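Local coordinates for FAD linked oxidase-like protein (Myceliophthora thermophila, PDB 5L6G), which oxidises the C1 hydroxyl of xylooligosaccharides and related sugars to lactones with a bicovalently bound FAD, reducing oxygen to hydrogen peroxide, at residues S339-S344 / D415-P420; S51-R56 / H94-F99; W375-D380 / F409-Y414. All coordinates share one frame; numbering follows the deposited sequence.

Interaction 1: S339-S344 / D415-P420; sequences SETFYS and DRSFGP
Glu-340 and Arg-416 supply the charged part of this contact by lying one on the other. The Glu-340 carboxylate is stacked over the guanidinium with the two planes 3° apart, and Glu-340 CD stands 3.5 Å from Arg-416 CZ. The salt bridge from Glu-340 OE2 to Arg-416 NH1, 3.6 Å, is therefore one of charge alone, since the oxygen lies well out of the guanidinium plane and no N-H points at it. Glu-340 OE1 is hydrogen-bonded to Tyr-414 OH. Phe-418 CZ covers the opposite face of the guanidinium. Arginine suits this place because a flat cation can be sandwiched by its faces and still donate from its edge: Arg-416 NE gives its proton to an in-plane water 2.8 Å away. That water also accepts from Thr-341 N and donates to Ser-417 O, bridging the strands.

The backbone pairing is antiparallel. Tyr-343 and Asp-415 form a hydrogen-bonded pair, with Tyr-343 N 2.8 Å from Asp-415 O and the return bond equally short. Phe-342 and Arg-416 follow as a non-hydrogen-bonded pair, and Ser-417 N then donates to Thr-341 O at 2.9 Å.

Small side chains pack on the Thr-341 side, where Thr-341 CG2 meets Ser-417 OG at 3.4 Å. Ser-417 OG lies between its own backbone N and carbonyl carbon (chi1 59°) and donates to Gly-419 O, 2.7 Å away, closing a short loop through Phe-418. At Gly-419, phi 118°, any beta carbon would collide with the carbonyl oxygen of Phe-418, a conformation glycine tolerates.

Strands 341-349 and 409-417 are neighbours in an eight-stranded antiparallel sheet. Tyr-343 and Asp-415 rest against helix 426-437, Phe-342 stacks on Tyr-414, and Arg-416 is bonded through its backbone to Ser-374, at the start of strand 374-381.

Interaction 2: S51-R56 / H94-F99; sequences SPFNDR and HSYASF. With FAD (flavin-adenine dinucleotide), chain D; XYP (beta-D-xylopyranose), chain I.
Phe-53 and His-94, with CA atoms 5.2 Å apart, bring together two loops without regular structure, the second holding a type I turn from Ser-95 to Ser-98. Phe-53 CG is anti to its backbone N (chi1 170°), and the ring lies on the imidazole in an offset stack with centroids 4.3 Å apart and planes at 28°. The same face of Phe-53 carries the flavin methyl carbon: FAD C8M sits over the ring centre, 3.4 Å from Phe-53 CE2. At the edge of the imidazole, His-94 ND1 is joined covalently to FAD C8M, while His-94 NE2 is hydrogen-bonded to Tyr-336. A large flat hydrocarbon ring suits this spot, since it covers histidine and methyl together. Tyr-96 closes in obliquely, its CE1 lying 3.7 Å from FAD C9.

This is the flavin attachment site of the PCMH-type FAD-binding fold, where His-94 and Cys-155 together make the bicovalent link. The loop holds the pyrophosphate too: His-94 N donates to FAD O2P, and Ser-95 N to FAD O2A at 3.0 Å.

Asn-54 works with both ends of its amide. Its ND2 donates to Tyr-96 O, 3.1 Å away and close to the amide plane, and also reaches Phe-342 O. Its OD1 accepts from Arg-56 N, which approaches from above the carbonyl plane, in an Asx turn. Ser-95 OG accepts from Ala-97 N and Phe-99 N, making an ST turn. A water accepts from Asn-54 N and donates to Ser-95 O and Ser-98 OG, and Pro-52 CB packs 3.4 Å from the same Ser-98 OG, which also bonds to Leu-57 O. The Arg-56 guanidinium edge meets O1 of a second xylose, separate from that of the substrate pocket, NH1 donating at 2.8 Å and NH2 also bonding.

Interaction 3: W375-D380 / F409-Y414; sequences WYIIID and FLYELY. With XYP (beta-D-xylopyranose), chain H.
Tyr-376 lies against Tyr-414 and Glu-412 of the neighbouring antiparallel strand, on the sheet face it shares with Ile-378. From CB, the chain puts CG between the backbone N and the carbonyl carbon (chi1 65°), and Tyr-414 CB is 4.1 Å from that CG. Further out the ring slides under the same methylene: Tyr-414 CB stands over the centre of the Tyr-376 face, a CH-pi contact, and is 3.4 Å from Tyr-376 CZ. Tyr-376 CE2 meets Tyr-414 CD2 at 3.5 Å; the rings, 8° from parallel, barely overlap. At the tip, Tyr-376 OH lies above the rim of the Tyr-414 ring, 3.4 Å from its CD1. Its hydrogen bond to Glu-412 OE2, 3.1 Å, is weak and unsettled; that oxygen is also bound by Tyr-96 OH. The hydroxyl also approaches the xylose of the substrate pocket, whose exact place is doubtful. Tyrosine thus offers both a flat packing surface and a polar tip. On the other face, Ile-379 CG1 packs on Tyr-411 CD2 at 3.8 Å. Substrate-binding Glu-412, with Thr-154, Arg-272 and Tyr-451, marks this strand pair as a wall of the sugar pocket of a flavin-dependent carbohydrate oxidase.

Interaction 2 comes first along the chain, joining loops beside the flavin, and closes before the other two begin. Residues 375-380 and 409-414 both fall between the first segment of interaction 1 and its last, 415-420. Interactions 1 and 3 share strand 409-417 of the eight-stranded sheet, which pairs with 341-349 on one side and 374-381 on the other; their centres are 16 Å apart. Interaction 2 lies about 10 Å from interaction 1, centre to centre, and 18 Å from interaction 3. Probable hydrogen bonds join Asp-55 to Ser-339, in the loop leading into strand 341-349, and Tyr-96 to Glu-412 in the sheet itself, consistent with cofactor and sugar meeting where these loops face the sheet.

Interaction 1: S339-S344 / D415-P420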
# COMPACT_ATOMS: atom_id res chain seq x y z
N SER A 339 -14.54 -4.90 -6.74
CA SER A 339 -13.95 -3.91 -7.64
C SER A 339 -14.68 -2.56 -7.56
O SER A 339 -15.83 -2.50 -7.15
CB SER A 339 -13.93 -4.43 -9.07
OG SER A 339 -15.23 -4.57 -9.58
N GLU A 340 -13.97 -1.51 -7.95
CA GLU A 340 -14.51 -0.15 -8.01
C GLU A 340 -13.97 0.52 -9.25
O GLU A 340 -13.00 0.03 -9.87
CB GLU A 340 -14.12 0.67 -6.78
CG GLU A 340 -14.55 0.04 -5.48
CD GLU A 340 -14.19 0.83 -4.25
OE1 GLU A 340 -13.63 1.94 -4.34
OE2 GLU A 340 -14.47 0.31 -3.16
N THR A 341 -14.61 1.63 -9.62
CA THR A 341 -14.16 2.42 -10.77
C THR A 341 -13.71 3.75 -10.22
O THR A 341 -14.49 4.47 -9.61
CB THR A 341 -15.29 2.64 -11.78
OG1 THR A 341 -15.79 1.36 -12.21
CG2 THR A 341 -14.81 3.43 -12.99
N PHE A 342 -12.45 4.10 -10.44
CA PHE A 342 -11.91 5.28 -9.80
C PHE A 342 -10.60 5.76 -10.42
O PHE A 342 -9.95 5.04 -11.22
CB PHE A 342 -11.70 4.99 -8.30
CG PHE A 342 -10.66 3.93 -8.04
CD1 PHE A 342 -10.99 2.59 -8.11
CD2 PHE A 342 -9.35 4.27 -7.75
CE1 PHE A 342 -10.03 1.60 -7.90
CE2 PHE A 342 -8.38 3.28 -7.51
CZ PHE A 342 -8.73 1.96 -7.59
N TYR A 343 -10.23 6.98 -10.02
CA TYR A 343 -8.89 7.51 -10.19
C TYR A 343 -8.36 7.86 -8.81
O TYR A 343 -9.13 8.25 -7.96
CB TYR A 343 -8.87 8.75 -11.09
CG TYR A 343 -7.49 9.33 -11.28
CD1 TYR A 343 -6.44 8.54 -11.69
CD2 TYR A 343 -7.23 10.67 -11.07
CE1 TYR A 343 -5.17 9.05 -11.87
CE2 TYR A 343 -5.96 11.20 -11.26
CZ TYR A 343 -4.93 10.38 -11.66
OH TYR A 343 -3.64 10.86 -11.85
N SER A 344 -7.06 7.70 -8.60
CA SER A 344 -6.48 8.00 -7.30
C SER A 344 -5.09 8.58 -7.43
O SER A 344 -4.38 8.33 -8.40
CB SER A 344 -6.46 6.74 -6.43
OG SER A 344 -5.77 6.95 -5.22
N ASP A 415 -11.06 9.18 -6.22
CA ASP A 415 -12.14 9.80 -6.99
C ASP A 415 -12.88 8.68 -7.72
O ASP A 415 -12.38 8.15 -8.71
CB ASP A 415 -11.53 10.84 -7.94
CG ASP A 415 -12.52 11.44 -8.91
OD1 ASP A 415 -13.77 11.26 -8.73
OD2 ASP A 415 -12.04 12.12 -9.87
N ARG A 416 -14.03 8.30 -7.19
CA ARG A 416 -14.72 7.06 -7.57
C ARG A 416 -16.01 7.40 -8.30
O ARG A 416 -16.74 8.29 -7.87
CB ARG A 416 -15.06 6.25 -6.32
CG ARG A 416 -15.87 5.00 -6.58
CD ARG A 416 -16.23 4.29 -5.29
NE ARG A 416 -16.94 3.04 -5.54
CZ ARG A 416 -17.41 2.24 -4.58
NH1 ARG A 416 -17.26 2.55 -3.30
NH2 ARG A 416 -18.05 1.13 -4.91
N SER A 417 -16.27 6.72 -9.41
CA SER A 417 -17.54 6.89 -10.11
C SER A 417 -18.33 5.60 -10.02
O SER A 417 -17.74 4.52 -9.96
CB SER A 417 -17.30 7.26 -11.58
OG SER A 417 -16.56 6.28 -12.26
N PHE A 418 -19.66 5.72 -9.98
CA PHE A 418 -20.55 4.57 -10.09
C PHE A 418 -21.08 4.53 -11.52
O PHE A 418 -22.11 5.11 -11.84
CB PHE A 418 -21.69 4.66 -9.10
CG PHE A 418 -21.27 4.51 -7.68
CD1 PHE A 418 -20.84 5.60 -6.95
CD2 PHE A 418 -21.27 3.26 -7.07
CE1 PHE A 418 -20.43 5.45 -5.63
CE2 PHE A 418 -20.88 3.11 -5.74
CZ PHE A 418 -20.46 4.21 -5.02
N GLY A 419 -20.39 3.84 -12.38
CA GLY A 419 -20.59 4.06 -13.81
C GLY A 419 -19.26 4.55 -14.34
O GLY A 419 -18.30 4.72 -13.57
N PRO A 420 -19.20 4.79 -15.65
CA PRO A 420 -17.92 5.01 -16.26
C PRO A 420 -17.22 6.26 -15.72
O PRO A 420 -17.86 7.28 -15.44
CB PRO A 420 -18.22 5.08 -17.77
CG PRO A 420 -19.66 5.37 -17.88
CD PRO A 420 -20.32 4.87 -16.62
O HOH W 1 -17.17 2.42 -8.29

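Interaction 2: S51-R56 / H94-F99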
# COMPACT_ATOMS: atom_id res chain seq x y z
N SER A 51 -9.54 -10.08 -13.73
CA SER A 51 -10.32 -8.87 -13.43
C SER A 51 -9.62 -7.95 -12.44
O SER A 51 -9.20 -8.40 -11.37
CB SER A 51 -11.71 -9.23 -12.90
OG SER A 51 -11.62 -10.20 -11.86
N PRO A 52 -9.52 -6.64 -12.77
CA PRO A 52 -8.79 -5.66 -11.98
C PRO A 52 -9.56 -5.36 -10.70
O PRO A 52 -10.73 -5.68 -10.60
CB PRO A 52 -8.81 -4.43 -12.88
CG PRO A 52 -10.10 -4.53 -13.60
CD PRO A 52 -10.26 -5.99 -13.88
N PHE A 53 -8.90 -4.74 -9.73
CA PHE A 53 -9.63 -4.12 -8.65
C PHE A 53 -10.26 -2.83 -9.19
O PHE A 53 -11.42 -2.51 -8.90
CB PHE A 53 -8.74 -3.77 -7.47
CG PHE A 53 -9.45 -2.93 -6.47
CD1 PHE A 53 -10.47 -3.47 -5.71
CD2 PHE A 53 -9.16 -1.58 -6.35
CE1 PHE A 53 -11.17 -2.68 -4.81
CE2 PHE A 53 -9.85 -0.78 -5.45
CZ PHE A 53 -10.86 -1.33 -4.68
N ASN A 54 -9.49 -2.10 -9.98
CA ASN A 54 -9.97 -0.88 -10.58
C ASN A 54 -10.60 -1.20 -11.93
O ASN A 54 -9.88 -1.41 -12.90
CB ASN A 54 -8.85 0.14 -10.75
CG ASN A 54 -9.37 1.54 -11.10
OD1 ASN A 54 -10.54 1.73 -11.47
ND2 ASN A 54 -8.50 2.51 -10.98
N ASP A 55 -11.92 -1.22 -11.98
CA ASP A 55 -12.65 -1.50 -13.22
C ASP A 55 -12.42 -0.50 -14.33
O ASP A 55 -12.81 -0.75 -15.46
CB ASP A 55 -14.15 -1.59 -12.96
CG ASP A 55 -14.54 -2.86 -12.27
OD1 ASP A 55 -14.02 -3.92 -12.67
OD2 ASP A 55 -15.36 -2.79 -11.33
N ARG A 56 -11.82 0.64 -14.00
CA ARG A 56 -11.43 1.60 -15.02
C ARG A 56 -10.29 1.06 -15.89
O ARG A 56 -10.11 1.53 -17.01
CB ARG A 56 -10.99 2.90 -14.39
CG ARG A 56 -10.86 4.07 -15.34
CD ARG A 56 -10.52 5.35 -14.58
NE ARG A 56 -9.21 5.35 -13.96
CZ ARG A 56 -8.06 5.52 -14.62
NH1 ARG A 56 -8.05 5.65 -15.95
NH2 ARG A 56 -6.91 5.53 -13.95
N HIS A 94 -4.94 -5.65 -5.99
CA HIS A 94 -5.40 -4.30 -5.62
C HIS A 94 -4.68 -3.11 -6.23
O HIS A 94 -5.05 -1.99 -5.96
CB HIS A 94 -5.48 -4.15 -4.09
CG HIS A 94 -6.79 -4.57 -3.54
ND1 HIS A 94 -7.80 -3.67 -3.21
CD2 HIS A 94 -7.29 -5.81 -3.33
CE1 HIS A 94 -8.86 -4.37 -2.82
NE2 HIS A 94 -8.57 -5.66 -2.89
N SER A 95 -3.67 -3.33 -7.07
CA SER A 95 -3.00 -2.19 -7.69
C SER A 95 -4.04 -1.21 -8.25
O SER A 95 -4.86 -1.58 -9.08
CB SER A 95 -2.11 -2.62 -8.84
OG SER A 95 -1.66 -1.47 -9.53
N TYR A 96 -3.94 0.05 -7.87
CA TYR A 96 -4.86 1.07 -8.40
C TYR A 96 -4.66 1.31 -9.91
O TYR A 96 -5.50 1.93 -10.58
CB TYR A 96 -4.68 2.36 -7.64
CG TYR A 96 -5.21 2.37 -6.20
CD1 TYR A 96 -5.73 1.23 -5.58
CD2 TYR A 96 -5.18 3.54 -5.48
CE1 TYR A 96 -6.21 1.28 -4.28
CE2 TYR A 96 -5.66 3.60 -4.18
CZ TYR A 96 -6.17 2.47 -3.59
OH TYR A 96 -6.65 2.52 -2.30
N ALA A 97 -3.53 0.85 -10.43
CA ALA A 97 -3.19 1.01 -11.85
C ALA A 97 -3.22 -0.34 -12.57
O ALA A 97 -2.83 -0.46 -13.73
CB ALA A 97 -1.80 1.62 -11.96
N SER A 98 -3.68 -1.37 -11.85
CA SER A 98 -3.73 -2.74 -12.37
C SER A 98 -2.37 -3.24 -12.81
O SER A 98 -2.26 -4.03 -13.76
CB SER A 98 -4.74 -2.85 -13.54
OG SER A 98 -6.05 -2.49 -13.14
N PHE A 99 -1.33 -2.83 -12.08
CA PHE A 99 0.03 -3.28 -12.39
C PHE A 99 0.28 -4.78 -12.18
O PHE A 99 1.21 -5.32 -12.79
CB PHE A 99 1.06 -2.45 -11.65
CG PHE A 99 1.18 -1.01 -12.11
CD1 PHE A 99 0.84 -0.61 -13.41
CD2 PHE A 99 1.70 -0.07 -11.24
CE1 PHE A 99 0.99 0.71 -13.81
CE2 PHE A 99 1.86 1.24 -11.63
CZ PHE A 99 1.51 1.63 -12.91
PA FAD D . -1.30 -6.52 -6.86
O1A FAD D . -1.46 -8.02 -6.92
O2A FAD D . -2.09 -5.72 -7.86
O5B FAD D . 0.22 -6.13 -6.84
C5B FAD D . 0.70 -4.78 -6.75
C4B FAD D . 2.12 -4.70 -7.26
O4B FAD D . 2.95 -5.56 -6.47
C3B FAD D . 2.25 -5.18 -8.70
O3B FAD D . 3.31 -4.49 -9.32
C2B FAD D . 2.63 -6.63 -8.54
O2B FAD D . 3.28 -7.18 -9.69
C1B FAD D . 3.51 -6.57 -7.31
N9A FAD D . 3.51 -7.86 -6.62
C8A FAD D . 2.48 -8.56 -6.16
N7A FAD D . 2.89 -9.72 -5.60
C5A FAD D . 4.22 -9.72 -5.71
C6A FAD D . 5.27 -10.66 -5.35
N6A FAD D . 4.90 -11.80 -4.72
N1A FAD D . 6.54 -10.33 -5.67
C2A FAD D . 6.88 -9.19 -6.28
N3A FAD D . 5.94 -8.27 -6.64
C4A FAD D . 4.63 -8.51 -6.37
N1 FAD D . -2.43 0.50 1.14
C2 FAD D . -1.96 0.94 2.35
O2 FAD D . -0.75 1.27 2.45
N3 FAD D . -2.77 0.99 3.43
C4 FAD D . -4.07 0.61 3.39
O4 FAD D . -4.84 0.65 4.40
C4X FAD D . -4.65 0.13 2.12
N5 FAD D . -5.95 -0.28 1.99
C5X FAD D . -6.47 -0.75 0.80
C6 FAD D . -7.80 -1.19 0.68
C7 FAD D . -8.28 -1.65 -0.56
C7M FAD D . -9.72 -2.09 -0.65
C8 FAD D . -7.38 -1.73 -1.76
C8M FAD D . -7.85 -2.29 -3.10
C9 FAD D . -6.06 -1.30 -1.61
C9A FAD D . -5.58 -0.80 -0.39
N10 FAD D . -4.24 -0.34 -0.23
C10 FAD D . -3.73 0.12 0.98
C1' FAD D . -3.29 -0.34 -1.34
C2' FAD D . -2.48 -1.60 -1.40
O2' FAD D . -1.47 -1.49 -0.39
C3' FAD D . -1.82 -1.61 -2.76
O3' FAD D . -2.79 -1.55 -3.81
C4' FAD D . -0.99 -2.89 -2.89
O4' FAD D . 0.13 -2.63 -3.74
C5' FAD D . -1.87 -4.00 -3.42
O5' FAD D . -1.23 -5.26 -3.19
P FAD D . -1.80 -6.51 -3.96
O1P FAD D . -0.92 -7.70 -3.78
O2P FAD D . -3.25 -6.68 -3.64
O3P FAD D . -1.85 -5.95 -5.46
O1 XYP I . -5.33 5.67 -16.72
C1 XYP I . -4.65 6.91 -16.75
C2 XYP I . -5.18 7.72 -17.93
C3 XYP I . -4.50 9.07 -17.93
C4 XYP I . -4.78 9.74 -16.60
C5 XYP I . -4.32 8.86 -15.45
O2 XYP I . -4.95 7.05 -19.19
O3 XYP I . -5.01 9.90 -18.97
O4 XYP I . -4.09 10.99 -16.59
O5 XYP I . -4.94 7.57 -15.54
O HOH W 2 -6.71 -3.01 -10.56
O HOH W 3 -6.11 4.64 -11.45

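Interaction 3: W375-D380 / F409-Y414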
# COMPACT_ATOMS: atom_id res chain seq x y z
N TRP A 375 -15.71 11.20 -3.94
CA TRP A 375 -14.31 11.34 -3.69
C TRP A 375 -14.03 11.35 -2.18
O TRP A 375 -14.92 11.61 -1.38
CB TRP A 375 -13.77 12.59 -4.36
CG TRP A 375 -14.33 13.84 -3.79
CD1 TRP A 375 -15.42 14.52 -4.24
CD2 TRP A 375 -13.86 14.55 -2.65
NE1 TRP A 375 -15.66 15.60 -3.45
CE2 TRP A 375 -14.71 15.64 -2.46
CE3 TRP A 375 -12.79 14.36 -1.76
CZ2 TRP A 375 -14.52 16.56 -1.43
CZ3 TRP A 375 -12.61 15.24 -0.75
CH2 TRP A 375 -13.46 16.34 -0.59
N TYR A 376 -12.80 11.00 -1.81
CA TYR A 376 -12.33 11.24 -0.44
C TYR A 376 -10.86 11.58 -0.45
O TYR A 376 -10.16 11.33 -1.43
CB TYR A 376 -12.61 10.06 0.51
CG TYR A 376 -11.90 8.74 0.21
CD1 TYR A 376 -10.55 8.56 0.57
CD2 TYR A 376 -12.57 7.67 -0.37
CE1 TYR A 376 -9.90 7.35 0.32
CE2 TYR A 376 -11.91 6.46 -0.61
CZ TYR A 376 -10.58 6.32 -0.26
OH TYR A 376 -9.89 5.14 -0.50
N ILE A 377 -10.42 12.17 0.66
CA ILE A 377 -9.01 12.39 0.92
C ILE A 377 -8.69 11.79 2.30
O ILE A 377 -9.43 11.98 3.27
CB ILE A 377 -8.61 13.88 0.85
CG1 ILE A 377 -7.11 14.05 1.08
CG2 ILE A 377 -9.38 14.73 1.85
CD1 ILE A 377 -6.63 15.46 0.77
N ILE A 378 -7.59 11.06 2.37
CA ILE A 378 -7.08 10.60 3.65
C ILE A 378 -5.76 11.31 3.89
O ILE A 378 -4.93 11.38 3.01
CB ILE A 378 -6.91 9.09 3.68
CG1 ILE A 378 -8.28 8.42 3.77
CG2 ILE A 378 -6.02 8.66 4.84
CD1 ILE A 378 -8.21 6.90 3.76
N ILE A 379 -5.59 11.88 5.08
CA ILE A 379 -4.32 12.44 5.48
C ILE A 379 -3.91 11.64 6.70
O ILE A 379 -4.48 11.81 7.78
CB ILE A 379 -4.41 13.95 5.85
CG1 ILE A 379 -5.07 14.75 4.72
CG2 ILE A 379 -3.02 14.52 6.13
CD1 ILE A 379 -5.79 15.98 5.20
N ASP A 380 -2.92 10.78 6.53
CA ASP A 380 -2.49 9.93 7.63
C ASP A 380 -1.55 10.70 8.53
O ASP A 380 -0.68 11.41 8.04
CB ASP A 380 -1.75 8.70 7.11
CG ASP A 380 -2.68 7.71 6.47
OD1 ASP A 380 -3.67 7.32 7.09
OD2 ASP A 380 -2.39 7.27 5.36
N PHE A 409 3.24 13.51 6.65
CA PHE A 409 1.89 13.13 6.24
C PHE A 409 1.95 12.25 5.01
O PHE A 409 2.73 12.51 4.09
CB PHE A 409 1.03 14.34 5.86
CG PHE A 409 0.71 15.25 7.00
CD1 PHE A 409 0.11 14.76 8.15
CD2 PHE A 409 1.01 16.60 6.93
CE1 PHE A 409 -0.20 15.60 9.19
CE2 PHE A 409 0.73 17.44 7.98
CZ PHE A 409 0.11 16.94 9.11
N LEU A 410 1.09 11.25 5.00
CA LEU A 410 0.80 10.43 3.84
C LEU A 410 -0.64 10.64 3.44
O LEU A 410 -1.57 10.68 4.27
CB LEU A 410 1.05 8.97 4.18
CG LEU A 410 0.62 7.88 3.22
CD1 LEU A 410 1.46 8.01 1.96
CD2 LEU A 410 0.79 6.50 3.87
N TYR A 411 -0.86 10.73 2.14
CA TYR A 411 -2.17 11.07 1.61
C TYR A 411 -2.64 10.05 0.59
O TYR A 411 -1.85 9.58 -0.23
CB TYR A 411 -2.13 12.40 0.89
CG TYR A 411 -1.61 13.59 1.65
CD1 TYR A 411 -0.24 13.73 1.92
CD2 TYR A 411 -2.45 14.61 2.04
CE1 TYR A 411 0.27 14.85 2.54
CE2 TYR A 411 -1.96 15.74 2.66
CZ TYR A 411 -0.60 15.86 2.91
OH TYR A 411 -0.10 16.97 3.54
N GLU A 412 -3.94 9.77 0.65
CA GLU A 412 -4.63 9.07 -0.40
C GLU A 412 -5.73 10.00 -0.90
O GLU A 412 -6.53 10.49 -0.10
CB GLU A 412 -5.26 7.77 0.10
CG GLU A 412 -5.86 6.95 -1.03
CD GLU A 412 -6.55 5.68 -0.56
OE1 GLU A 412 -6.73 5.49 0.68
OE2 GLU A 412 -6.94 4.88 -1.44
N LEU A 413 -5.75 10.24 -2.20
CA LEU A 413 -6.80 11.00 -2.85
C LEU A 413 -7.51 10.07 -3.81
O LEU A 413 -6.89 9.42 -4.62
CB LEU A 413 -6.26 12.22 -3.61
CG LEU A 413 -5.48 13.31 -2.85
CD1 LEU A 413 -4.04 12.91 -2.62
CD2 LEU A 413 -5.52 14.64 -3.59
N TYR A 414 -8.83 9.99 -3.69
CA TYR A 414 -9.59 8.92 -4.33
C TYR A 414 -10.83 9.50 -4.95
O TYR A 414 -11.58 10.21 -4.30
CB TYR A 414 -9.97 7.89 -3.27
CG TYR A 414 -10.27 6.50 -3.76
CD1 TYR A 414 -9.27 5.54 -3.83
CD2 TYR A 414 -11.56 6.11 -4.07
CE1 TYR A 414 -9.54 4.25 -4.24
CE2 TYR A 414 -11.84 4.80 -4.48
CZ TYR A 414 -10.82 3.88 -4.54
OH TYR A 414 -11.06 2.58 -4.91
O1 XYP H . -5.77 3.90 2.88
C1 XYP H . -6.83 3.00 2.56
C2 XYP H . -7.94 3.16 3.59
C3 XYP H . -9.19 2.38 3.19
C4 XYP H . -9.59 2.73 1.76
C5 XYP H . -8.41 2.57 0.80
O2 XYP H . -7.46 2.69 4.84
O3 XYP H . -10.25 2.58 4.14
O4 XYP H . -10.63 1.85 1.32
O5 XYP H . -7.27 3.29 1.24